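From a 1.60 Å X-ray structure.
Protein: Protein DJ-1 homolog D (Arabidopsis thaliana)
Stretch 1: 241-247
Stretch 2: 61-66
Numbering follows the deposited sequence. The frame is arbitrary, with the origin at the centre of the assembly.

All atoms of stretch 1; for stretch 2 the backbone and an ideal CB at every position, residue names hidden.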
# COMPACT_ATOMS: atom_id res chain seq x y z
N ALA C 241 2.08 11.92 7.19
CA ALA C 241 1.08 10.90 7.43
C ALA C 241 -0.30 11.45 7.13
O ALA C 241 -0.62 12.58 7.49
CB ALA C 241 1.14 10.43 8.89
N ILE C 242 -1.11 10.65 6.45
CA ILE C 242 -2.47 11.04 6.15
C ILE C 242 -3.34 10.34 7.18
O ILE C 242 -3.40 9.11 7.23
CB ILE C 242 -2.89 10.61 4.73
CG1 ILE C 242 -2.24 11.54 3.71
CG2 ILE C 242 -4.41 10.62 4.60
CD1 ILE C 242 -2.64 11.29 2.28
N HIS C 243 -3.99 11.12 8.03
CA HIS C 243 -4.86 10.56 9.05
C HIS C 243 -6.29 10.82 8.62
O HIS C 243 -6.69 11.96 8.36
CB HIS C 243 -4.57 11.20 10.40
CG HIS C 243 -3.28 10.74 11.01
ND1 HIS C 243 -2.72 11.34 12.12
CD2 HIS C 243 -2.45 9.72 10.67
CE1 HIS C 243 -1.60 10.71 12.44
NE2 HIS C 243 -1.42 9.72 11.58
N ASP C 244 -7.06 9.73 8.53
CA ASP C 244 -8.43 9.80 8.09
C ASP C 244 -9.31 8.84 8.89
O ASP C 244 -8.83 7.84 9.41
CB ASP C 244 -8.48 9.43 6.60
CG ASP C 244 -9.63 10.06 5.87
OD1 ASP C 244 -10.38 10.85 6.49
OD2 ASP C 244 -9.79 9.77 4.67
N PHE C 245 -10.59 9.17 9.02
CA PHE C 245 -11.51 8.31 9.74
C PHE C 245 -12.28 7.50 8.71
O PHE C 245 -13.03 8.05 7.90
CB PHE C 245 -12.45 9.13 10.61
CG PHE C 245 -11.90 9.40 11.99
CD1 PHE C 245 -11.92 8.40 12.96
CD2 PHE C 245 -11.33 10.63 12.30
CE1 PHE C 245 -11.39 8.63 14.23
CE2 PHE C 245 -10.79 10.86 13.57
CZ PHE C 245 -10.82 9.86 14.53
N GLU C 246 -12.08 6.18 8.74
CA GLU C 246 -12.73 5.30 7.78
C GLU C 246 -13.64 4.25 8.40
O GLU C 246 -13.81 3.16 7.84
CB GLU C 246 -11.66 4.62 6.92
CG GLU C 246 -10.70 5.61 6.26
CD GLU C 246 -9.68 4.93 5.38
OE1 GLU C 246 -10.07 4.33 4.36
OE2 GLU C 246 -8.47 5.00 5.70
N GLY C 247 -14.23 4.56 9.55
CA GLY C 247 -15.15 3.61 10.16
C GLY C 247 -14.72 2.92 11.44
O GLY C 247 -15.57 2.36 12.14
N UNK C 61 -0.70 7.73 -4.84
CA UNK C 61 -1.23 6.88 -3.78
C UNK C 61 -2.52 7.59 -3.37
O UNK C 61 -2.79 8.70 -3.85
CB UNK C 61 -0.25 6.70 -2.62
N UNK C 62 -3.33 6.97 -2.52
CA UNK C 62 -4.58 7.62 -2.12
C UNK C 62 -4.41 8.62 -0.99
O UNK C 62 -3.62 8.41 -0.07
CB UNK C 62 -5.60 6.56 -1.70
N UNK C 63 -5.17 9.71 -1.06
CA UNK C 63 -5.11 10.72 -0.02
C UNK C 63 -6.33 10.64 0.88
O UNK C 63 -6.96 9.58 0.98
CB UNK C 63 -4.99 12.12 -0.63
N UNK C 64 -6.66 11.73 1.55
CA UNK C 64 -7.83 11.74 2.43
C UNK C 64 -9.09 11.69 1.58
O UNK C 64 -9.12 12.24 0.48
CB UNK C 64 -7.83 12.98 3.33
N UNK C 65 -10.14 11.05 2.08
CA UNK C 65 -11.38 11.06 1.33
C UNK C 65 -11.90 12.48 1.57
O UNK C 65 -11.78 12.99 2.68
CB UNK C 65 -12.36 9.97 1.77
N UNK C 66 -12.43 13.11 0.53
CA UNK C 66 -12.94 14.47 0.66
C UNK C 66 -14.47 14.51 0.69
O UNK C 66 -15.12 14.01 -0.23
CB UNK C 66 -12.42 15.33 -0.49

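Position 61 lies in an extended strand, and nothing of stretch 1 comes within 5.5 Å of its ideal CB. The contact therefore sets no preference, and almost any residue that tolerates a strand would fit. The deposited residue is Ser61, in the p rotamer, which takes no part in the contact.

At position 62 the backbone is still that of a strand, and CA-to-CB points sideways, again with nothing of stretch 1 in reach. O of position 62 lies 3.8 Å from CD1 of Ile242. A long polar chain could run on from here toward the carboxylate of Glu246, but a short one would serve as well. The residue is Arg62. Its side chain, m at chi1, t at chi2 and p at chi3, runs on so that NH2 reaches toward the side chain at position 65.

Position 63 has phi/psi of -104/-157, and its CA-to-CB direction points away from stretch 1. An ideal CB would stand 3.8 Å from CD1 of Ile242, close but not a clash, so the visible atoms admit a small residue such as alanine or serine as well as glycine. The deposited residue is Gly63. With no side chain, it presents its backbone to the isoleucine: CA of Gly63 is 3.4 Å from CD1 of Ile242. Water 1 lies 3.0 Å from O of Gly63 and 2.7 Å from OD2 of Asp244, and so sits between the two stretches.

Position 64 has the closest CA pairing across the stretches, its CA 6.0 Å from CA of Asp244. CA-to-CB points sideways, and the ideal CB stands 4.0 Å from OD2 of Asp244 and 4.3 Å from CG2 of Ile242, with O of His243 beyond, at 5.3 Å. A flat ring could exploit both the methyl and the carbonyl; histidine, a larger aromatic or a medium-sized aliphatic chain is plausible. The residue is His64, in the m rotamer. CG2 of Ile242 sits 3.4 Å from the ring centroid and 5° off the ring normal, a CH-pi contact almost directly over one face. At the ring edge, CD2 of His64 lies 3.3 Å from O of His243. Both ring nitrogens are hydrogen-bonded elsewhere in the structure.

At position 65 the backbone amide points at the carboxylate of Asp244: N of position 65 donates to OD2 of Asp244 at 2.9 Å and a nearly straight 174°. Any residue but proline can supply that amide. The ideal CB is 3.9 Å from the same OD2, and Glu246 lies farther along, so a neutral polar or basic side chain suits better than an acid. The deposited Asn65 brings its amide end nearer, with ND2 of Asn65 in contact with OD2 of Asp244 at 3.6 Å. ND2 donates to water 4, which in turn donates to O of Phe245, extending the contact through solvent. Within stretch 2, OD1 of Asn65 accepts a weak hydrogen bond from NH2 of Arg62 at 2.8 Å.

Position 66 turns its CB away, beyond reach of stretch 1, leaving the choice open. It is Phe66, with chi1 in the t well, and its ring stays clear of the contact.

Stretch 2 (61-66) SRGHNF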
# COMPACT_ATOMS: atom_id res chain seq x y z
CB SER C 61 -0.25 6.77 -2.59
OG SER C 61 -0.02 8.01 -1.95
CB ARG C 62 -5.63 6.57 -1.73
CG ARG C 62 -6.28 5.88 -2.92
CD ARG C 62 -7.51 5.09 -2.53
NE ARG C 62 -8.57 5.91 -1.96
CZ ARG C 62 -9.82 5.49 -1.79
NH1 ARG C 62 -10.16 4.26 -2.17
NH2 ARG C 62 -10.74 6.28 -1.26
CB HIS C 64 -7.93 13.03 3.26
CG HIS C 64 -6.69 13.39 4.03
ND1 HIS C 64 -5.57 13.92 3.43
CD2 HIS C 64 -6.45 13.38 5.36
CE1 HIS C 64 -4.68 14.22 4.36
NE2 HIS C 64 -5.19 13.91 5.54
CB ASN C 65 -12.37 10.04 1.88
CG ASN C 65 -11.95 8.62 1.61
OD1 ASN C 65 -11.55 8.28 0.50
ND2 ASN C 65 -12.04 7.76 2.63
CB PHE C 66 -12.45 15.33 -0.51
CG PHE C 66 -12.73 16.79 -0.32
CD1 PHE C 66 -11.86 17.60 0.39
CD2 PHE C 66 -13.90 17.35 -0.82
CE1 PHE C 66 -12.14 18.95 0.62
CE2 PHE C 66 -14.20 18.70 -0.60
CZ PHE C 66 -13.32 19.50 0.12
O HOH W 1 -8.37 8.10 3.18
O HOH W 2 -12.40 12.16 5.14
O HOH W 3 -9.22 5.92 1.49
O HOH W 4 -13.29 8.41 5.09
O HOH W 5 -12.84 4.56 3.17
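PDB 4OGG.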